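Local atomic coordinates of trans-4-hydroxy-L-proline dehydratase (Clostridioides difficile 70-100-2010, PDB entry 6VXC), a protein that dehydrates trans-4-hydroxy-L-proline to (S)-1-pyrroline-5-carboxylate by glycyl radical chemistry, a step in the anaerobic breakdown of hydroxyproline. Residues A[725-729]-A[730-734]; A[399-402]-A[403-407]; A[791-794]-A[795-799]. All blocks are in the same frame, centred on the assembly; numbering follows the deposited sequence.

How the interactions relate
Followed from the N terminus, the three contacts come in series, and none nests within or crosses another. Interaction 2 (399-407) turns the chain from strand 396-401 into helix 407-418. Interaction 1 (725-734) closes a short turn between strand 724-726, an outermost strand of the same mixed sheet, and helix 734-750. Interaction 3 (791-799) starts helix 795-803. The helices tie the sites together: Arg418, at the end of the first, bonds to backbone carbonyls of interaction 1; Arg746, from the second, bonds to those of interaction 2; beyond the third, Glu806 and Gln807 return to interaction 1.

Interaction 1 of 3, residues A[725-729]-A[730-734]; sequences QRFAP and SVVQG
Ala728 and Val731 meet in a short 3-10 turn, the device by which the chain leaves strand 724-726 and heads for helix 734-750. The bond that closes it runs from Val731 N to Ala728 O (3.1 Å). Its N-H...O angle is 151°, and the donor stands above the carbonyl plane, 56° out of it. One residue on, Val732 N reaches Pro729 O at 3.4 Å in a second bond of the same spacing, but a weak one.

Side chains pack alongside these bonds. With CG1 of Val731 opposite the carbonyl carbon, CG2 is left between the backbone N and the carbonyl carbon, and this branch presses on Ala728 O at 3.0 Å, a tight approach for carbon to oxygen; the same methyl lies 4.0 Å from Ala728 CB. Val732 divides its two branches differently: CG2 lies beside Pro729 O, 3.5 Å away, whereas CG1 reaches back to the stem of Phe727, 3.8 Å from its CB. The side chains of Phe727 and Val732 cross at about a right angle, and the methyl comes to the ring obliquely.

Further out, the ring of Phe727 leads away from the turn to stack on Phe809, at the C terminus, and to meet Phe758 with the planes at about 45°. Strand 755-759 pairs with the incoming strand through the backbones of Gln725 and Phe727, while Arg726 forms a salt bridge with Glu806. The outgoing end is held by Arg418, whose NH2 bonds to the carbonyls of Val732 and Gly734. On the solvent side of the turn, the extended Gln733 lays its CG 3.6 Å from Pro729 O.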
loop_
_atom_site.group_PDB
_atom_site.type_symbol
_atom_site.label_atom_id
_atom_site.label_comp_id
_atom_site.label_asym_id
_atom_site.label_seq_id
_atom_site.Cartn_x
_atom_site.Cartn_y
_atom_site.Cartn_z
ATOM N N GLN A 725 8.092 15.702 -3.992
ATOM C CA GLN A 725 8.854 16.936 -4.139
ATOM C C GLN A 725 9.821 17.051 -2.971
ATOM O O GLN A 725 9.600 16.479 -1.902
ATOM C CB GLN A 725 7.949 18.175 -4.225
ATOM C CG GLN A 725 7.246 18.394 -5.592
ATOM C CD GLN A 725 8.220 18.719 -6.721
ATOM O OE1 GLN A 725 8.659 19.857 -6.862
ATOM N NE2 GLN A 725 8.547 17.722 -7.540
ATOM N N ARG A 726 10.910 17.776 -3.201
ATOM C CA ARG A 726 12.004 17.895 -2.252
ATOM C C ARG A 726 12.431 19.354 -2.153
ATOM O O ARG A 726 12.560 20.031 -3.174
ATOM C CB ARG A 726 13.179 17.012 -2.684
ATOM C CG ARG A 726 14.439 17.263 -1.929
ATOM C CD ARG A 726 15.624 16.607 -2.593
ATOM N NE ARG A 726 16.853 17.140 -2.024
ATOM C CZ ARG A 726 18.072 16.889 -2.475
ATOM N NH1 ARG A 726 18.258 16.097 -3.523
ATOM N NH2 ARG A 726 19.110 17.438 -1.861
ATOM N N PHE A 727 12.662 19.834 -0.933
ATOM C CA PHE A 727 13.047 21.220 -0.699
ATOM C C PHE A 727 14.386 21.301 0.013
ATOM O O PHE A 727 14.681 20.500 0.905
ATOM C CB PHE A 727 12.017 21.957 0.145
ATOM C CG PHE A 727 10.723 22.143 -0.544
ATOM C CD1 PHE A 727 10.639 22.924 -1.677
ATOM C CD2 PHE A 727 9.578 21.552 -0.053
ATOM C CE1 PHE A 727 9.440 23.077 -2.328
ATOM C CE2 PHE A 727 8.378 21.722 -0.695
ATOM C CZ PHE A 727 8.316 22.476 -1.835
ATOM N N ALA A 728 15.171 22.292 -0.366
ATOM C CA ALA A 728 16.352 22.633 0.402
ATOM C C ALA A 728 15.929 23.012 1.814
ATOM O O ALA A 728 14.961 23.756 1.982
ATOM C CB ALA A 728 17.101 23.796 -0.257
ATOM N N PRO A 729 16.601 22.511 2.847
ATOM C CA PRO A 729 16.192 22.884 4.214
ATOM C C PRO A 729 16.219 24.387 4.458
ATOM O O PRO A 729 15.366 24.905 5.185
ATOM C CB PRO A 729 17.199 22.138 5.098
ATOM C CG PRO A 729 17.693 20.991 4.225
ATOM C CD PRO A 729 17.691 21.520 2.822
ATOM N N SER A 730 17.113 25.127 3.809
ATOM C CA SER A 730 17.194 26.553 4.112
ATOM C C SER A 730 15.992 27.328 3.585
ATOM O O SER A 730 15.688 28.403 4.117
ATOM C CB SER A 730 18.485 27.150 3.556
ATOM O OG SER A 730 18.634 26.854 2.178
ATOM N N VAL A 731 15.287 26.809 2.570
ATOM C CA VAL A 731 14.215 27.576 1.941
ATOM C C VAL A 731 12.857 27.332 2.568
ATOM O O VAL A 731 11.878 27.963 2.150
ATOM C CB VAL A 731 14.139 27.291 0.426
ATOM C CG1 VAL A 731 15.476 27.565 -0.211
ATOM C CG2 VAL A 731 13.700 25.845 0.160
ATOM N N VAL A 732 12.753 26.438 3.541
ATOM C CA VAL A 732 11.515 26.248 4.273
ATOM C C VAL A 732 11.647 26.726 5.724
ATOM O O VAL A 732 10.899 26.287 6.579
ATOM C CB VAL A 732 11.036 24.785 4.208
ATOM C CG1 VAL A 732 10.739 24.387 2.771
ATOM C CG2 VAL A 732 12.059 23.850 4.832
ATOM N N GLN A 733 12.587 27.617 6.018
ATOM C CA GLN A 733 12.786 28.044 7.397
ATOM C C GLN A 733 11.796 29.133 7.772
ATOM O O GLN A 733 11.317 29.885 6.922
ATOM C CB GLN A 733 14.216 28.543 7.622
ATOM C CG GLN A 733 15.210 27.432 7.737
ATOM C CD GLN A 733 16.630 27.878 7.474
ATOM O OE1 GLN A 733 16.872 28.990 7.010
ATOM N NE2 GLN A 733 17.583 27.003 7.775
ATOM N N GLY A 734 11.493 29.204 9.066
ATOM C CA GLY A 734 10.644 30.246 9.607
ATOM C C GLY A 734 9.182 30.102 9.226
ATOM O O GLY A 734 8.740 29.115 8.643
#

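Interaction 2 of 3, residues A[399-402]-A[403-407]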
loop_
_atom_site.group_PDB
_atom_site.type_symbol
_atom_site.label_atom_id
_atom_site.label_comp_id
_atom_site.label_asym_id
_atom_site.label_seq_id
_atom_site.Cartn_x
_atom_site.Cartn_y
_atom_site.Cartn_z
ATOM N N VAL A 399 -2.584 13.252 6.047
ATOM C CA VAL A 399 -3.667 14.210 6.201
ATOM C C VAL A 399 -4.428 14.359 4.888
ATOM O O VAL A 399 -3.847 14.274 3.801
ATOM C CB VAL A 399 -3.137 15.576 6.702
ATOM C CG1 VAL A 399 -2.454 15.385 8.056
ATOM C CG2 VAL A 399 -2.211 16.246 5.690
ATOM N N GLN A 400 -5.744 14.502 5.007
ATOM C CA GLN A 400 -6.612 14.945 3.929
ATOM C C GLN A 400 -6.849 16.441 4.086
ATOM O O GLN A 400 -7.325 16.898 5.131
ATOM C CB GLN A 400 -7.945 14.195 3.934
ATOM C CG GLN A 400 -7.991 12.942 3.077
ATOM C CD GLN A 400 -9.417 12.462 2.834
ATOM O OE1 GLN A 400 -10.282 13.240 2.429
ATOM N NE2 GLN A 400 -9.679 11.188 3.122
ATOM N N ILE A 401 -6.544 17.187 3.041
ATOM C CA ILE A 401 -6.698 18.626 3.019
ATOM C C ILE A 401 -7.846 18.934 2.076
ATOM O O ILE A 401 -7.811 18.548 0.907
ATOM C CB ILE A 401 -5.402 19.318 2.573
ATOM C CG1 ILE A 401 -4.233 18.946 3.502
ATOM C CG2 ILE A 401 -5.614 20.817 2.452
ATOM C CD1 ILE A 401 -4.462 19.212 4.990
ATOM N N SER A 402 -8.861 19.613 2.597
ATOM C CA SER A 402 -10.022 20.094 1.867
ATOM C C SER A 402 -9.955 21.610 1.749
ATOM O O SER A 402 -9.311 22.284 2.553
ATOM C CB SER A 402 -11.319 19.675 2.591
ATOM O OG SER A 402 -12.461 20.378 2.129
ATOM N N LYS A 403 -10.666 22.145 0.752
ATOM C CA LYS A 403 -10.913 23.584 0.720
ATOM C C LYS A 403 -11.603 24.064 1.996
ATOM O O LYS A 403 -11.560 25.258 2.299
ATOM C CB LYS A 403 -11.758 23.940 -0.499
ATOM C CG LYS A 403 -13.137 23.329 -0.448
ATOM C CD LYS A 403 -13.961 23.628 -1.687
ATOM C CE LYS A 403 -15.381 23.075 -1.531
ATOM N NZ LYS A 403 -16.261 23.413 -2.686
ATOM N N LYS A 404 -12.247 23.160 2.733
ATOM C CA LYS A 404 -12.919 23.451 3.992
ATOM C C LYS A 404 -12.020 23.307 5.217
ATOM O O LYS A 404 -12.463 23.633 6.323
ATOM C CB LYS A 404 -14.131 22.528 4.173
ATOM C CG LYS A 404 -15.141 22.486 3.008
ATOM C CD LYS A 404 -16.210 21.476 3.354
ATOM C CE LYS A 404 -17.442 21.529 2.457
ATOM N NZ LYS A 404 -17.193 20.878 1.175
ATOM N N THR A 405 -10.784 22.855 5.043
ATOM C CA THR A 405 -9.860 22.581 6.138
ATOM C C THR A 405 -9.295 23.887 6.689
ATOM O O THR A 405 -8.845 24.735 5.920
ATOM C CB THR A 405 -8.709 21.696 5.646
ATOM O OG1 THR A 405 -9.218 20.440 5.177
ATOM C CG2 THR A 405 -7.661 21.477 6.753
ATOM N N PRO A 406 -9.283 24.076 8.005
ATOM C CA PRO A 406 -8.681 25.293 8.567
ATOM C C PRO A 406 -7.196 25.379 8.249
ATOM O O PRO A 406 -6.487 24.372 8.217
ATOM C CB PRO A 406 -8.943 25.155 10.071
ATOM C CG PRO A 406 -10.098 24.176 10.159
ATOM C CD PRO A 406 -9.938 23.248 9.027
ATOM N N GLN A 407 -6.738 26.592 7.952
ATOM C CA GLN A 407 -5.327 26.776 7.633
ATOM C C GLN A 407 -4.430 26.344 8.788
ATOM O O GLN A 407 -3.324 25.854 8.562
ATOM C CB GLN A 407 -5.057 28.232 7.249
ATOM C CG GLN A 407 -3.679 28.454 6.629
ATOM C CD GLN A 407 -3.586 27.959 5.198
ATOM O OE1 GLN A 407 -4.498 27.300 4.694
ATOM N NE2 GLN A 407 -2.487 28.303 4.523
#
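Ser402 and Thr405 hold each other by backbone and side chain together in a type I beta turn. Thr405 N donates to Ser402 O at 2.9 Å, with the donor well above the carbonyl plane. A return bond runs from Ser402 N to Thr405 OG1 (2.7 Å). It depends on the threonine torsion: with chi1 at -61°, OG1 lies opposite the carbonyl carbon, alongside its own backbone N, which points it back at Ser402 N, where the turn begins, while CG2 comes within 4.3 Å of Ile401 CD1.

The serine side chain serves the middle of the turn. Chi1 of 165° carries OG away from its own backbone N and towards the residues that follow, where it accepts from Lys404 N at 2.9 Å along an almost straight N-H...O line of 168°. This is an ST turn, superimposed on the beta turn. The same OG also bonds to Glu430 OE2, so two partners fix its rotation. Lys404 CB lies 3.4 Å from Ser402 OG, after which its chain leads away.

Glu430 OE1 takes Lys403 N as well, joining the turn to helix 429-438. Arg746 of helix 734-750 bonds to the carbonyls of Ser402 and Thr405. Thus the turn at the end of strand 396-401, which runs between strands 362-366 and 426-428, passes through Pro406 as N-cap into helix 407-418, whose Phe409 and Leu410 pack on Ile401.

Interaction 3 of 3, residues A[791-794]-A[795-799]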
loop_
_atom_site.group_PDB
_atom_site.type_symbol
_atom_site.label_atom_id
_atom_site.label_comp_id
_atom_site.label_asym_id
_atom_site.label_seq_id
_atom_site.Cartn_x
_atom_site.Cartn_y
_atom_site.Cartn_z
ATOM N N ASN A 791 19.048 3.544 5.774
ATOM C CA ASN A 791 19.881 2.345 5.800
ATOM C C ASN A 791 19.150 1.086 5.327
ATOM O O ASN A 791 19.810 0.069 5.103
ATOM C CB ASN A 791 20.429 2.087 7.216
ATOM C CG ASN A 791 21.532 3.057 7.618
ATOM O OD1 ASN A 791 22.083 3.782 6.786
ATOM N ND2 ASN A 791 21.898 3.031 8.903
ATOM N N ASN A 792 17.820 1.104 5.217
ATOM C CA ASN A 792 17.075 -0.028 4.668
ATOM C C ASN A 792 17.021 -0.017 3.148
ATOM O O ASN A 792 16.429 -0.923 2.562
ATOM C CB ASN A 792 15.640 -0.062 5.201
ATOM C CG ASN A 792 15.563 -0.584 6.624
ATOM O OD1 ASN A 792 16.450 -1.284 7.084
ATOM N ND2 ASN A 792 14.483 -0.253 7.319
ATOM N N LEU A 793 17.589 0.990 2.502
ATOM C CA LEU A 793 17.470 1.156 1.068
ATOM C C LEU A 793 18.742 0.684 0.362
ATOM O O LEU A 793 19.850 0.844 0.875
ATOM C CB LEU A 793 17.181 2.617 0.737
ATOM C CG LEU A 793 16.134 3.309 1.632
ATOM C CD1 LEU A 793 16.035 4.756 1.254
ATOM C CD2 LEU A 793 14.749 2.640 1.550
ATOM N N SER A 794 18.573 0.087 -0.812
ATOM C CA SER A 794 19.724 -0.254 -1.627
ATOM C C SER A 794 20.466 1.019 -2.028
ATOM O O SER A 794 19.916 2.121 -2.016
ATOM C CB SER A 794 19.297 -0.992 -2.894
ATOM O OG SER A 794 18.761 -0.079 -3.843
ATOM N N ARG A 795 21.738 0.855 -2.382
ATOM C CA ARG A 795 22.519 1.989 -2.862
ATOM C C ARG A 795 21.835 2.665 -4.056
ATOM O O ARG A 795 21.844 3.894 -4.179
ATOM C CB ARG A 795 23.931 1.523 -3.223
ATOM C CG ARG A 795 24.771 2.580 -3.888
ATOM C CD ARG A 795 24.964 3.787 -3.000
ATOM N NE ARG A 795 25.590 4.863 -3.761
ATOM C CZ ARG A 795 26.847 5.262 -3.640
ATOM N NH1 ARG A 795 27.651 4.692 -2.748
ATOM N NH2 ARG A 795 27.289 6.242 -4.420
ATOM N N THR A 796 21.261 1.874 -4.958
ATOM C CA THR A 796 20.584 2.450 -6.113
ATOM C C THR A 796 19.399 3.312 -5.690
ATOM O O THR A 796 19.241 4.435 -6.175
ATOM C CB THR A 796 20.135 1.338 -7.065
ATOM O OG1 THR A 796 21.277 0.582 -7.493
ATOM C CG2 THR A 796 19.424 1.922 -8.256
ATOM N N LEU A 797 18.579 2.818 -4.760
ATOM C CA LEU A 797 17.433 3.594 -4.298
ATOM C C LEU A 797 17.880 4.830 -3.524
ATOM O O LEU A 797 17.330 5.919 -3.709
ATOM C CB LEU A 797 16.531 2.713 -3.434
ATOM C CG LEU A 797 15.287 3.358 -2.806
ATOM C CD1 LEU A 797 14.464 4.154 -3.837
ATOM C CD2 LEU A 797 14.444 2.285 -2.147
ATOM N N GLN A 798 18.885 4.683 -2.661
ATOM C CA GLN A 798 19.460 5.842 -1.991
ATOM C C GLN A 798 19.871 6.910 -2.995
ATOM O O GLN A 798 19.555 8.096 -2.828
ATOM C CB GLN A 798 20.666 5.423 -1.157
ATOM C CG GLN A 798 20.338 4.576 0.046
ATOM C CD GLN A 798 21.598 4.177 0.792
ATOM O OE1 GLN A 798 22.701 4.324 0.267
ATOM N NE2 GLN A 798 21.443 3.690 2.025
ATOM N N ASP A 799 20.596 6.503 -4.042
ATOM C CA ASP A 799 21.043 7.458 -5.047
ATOM C C ASP A 799 19.883 8.044 -5.844
ATOM O O ASP A 799 19.982 9.174 -6.332
ATOM C CB ASP A 799 22.059 6.794 -5.988
ATOM C CG ASP A 799 23.414 6.545 -5.312
ATOM O OD1 ASP A 799 23.626 7.061 -4.196
ATOM O OD2 ASP A 799 24.258 5.845 -5.904
HETATM O O HOH W 1 23.318 3.583 4.480
#
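With chi1 of Ser794 at 77°, OG is tucked between its backbone N and carbonyl carbon, and from there it reaches forward as the classic N-cap of an alpha helix. The capping bond from Leu797 N to Ser794 OG is 3.0 Å and nearly straight, with an N-H...O angle of 168°. The backbone of the same serine starts the regular pattern, Ser794 O accepting from Gln798 N at 2.8 Å, close to the C=O direction. One residue therefore satisfies two amides of the first helical turn.

Leu797 has CG swung opposite its backbone N, which carries the branch back over the residue before the cap. Its CD2 touches Leu793 CD2 at 3.7 Å, the two side chains crossing obliquely, and Leu793 CB lies 3.8 Å from Gln798 CG. This apolar patch continues to Val783 beside Leu793 and to Ile669 of helix 667-673 beside Leu797. The contact belongs to the glycine radical domain, a few residues after Gly785, the glycine that carries the radical in the activated enzyme, though not in this structure; Leu797 is about 12 Å, side chain to side chain, from Cys454, the probable cysteine radical site.

Gln798 NE2 bonds to Phe790 O and to a water that also donates to Asn791 OD1, while Asn791 ND2 holds Pro773 O, linking the 3-10 segment to the helix. Arg795 bends at chi2 and forms a salt bridge one turn along: its NE meets the syn side of Asp799 OD2 at 2.7 Å, OD2 lying close to the guanidinium plane while NE stands 28° out of the carboxylate plane.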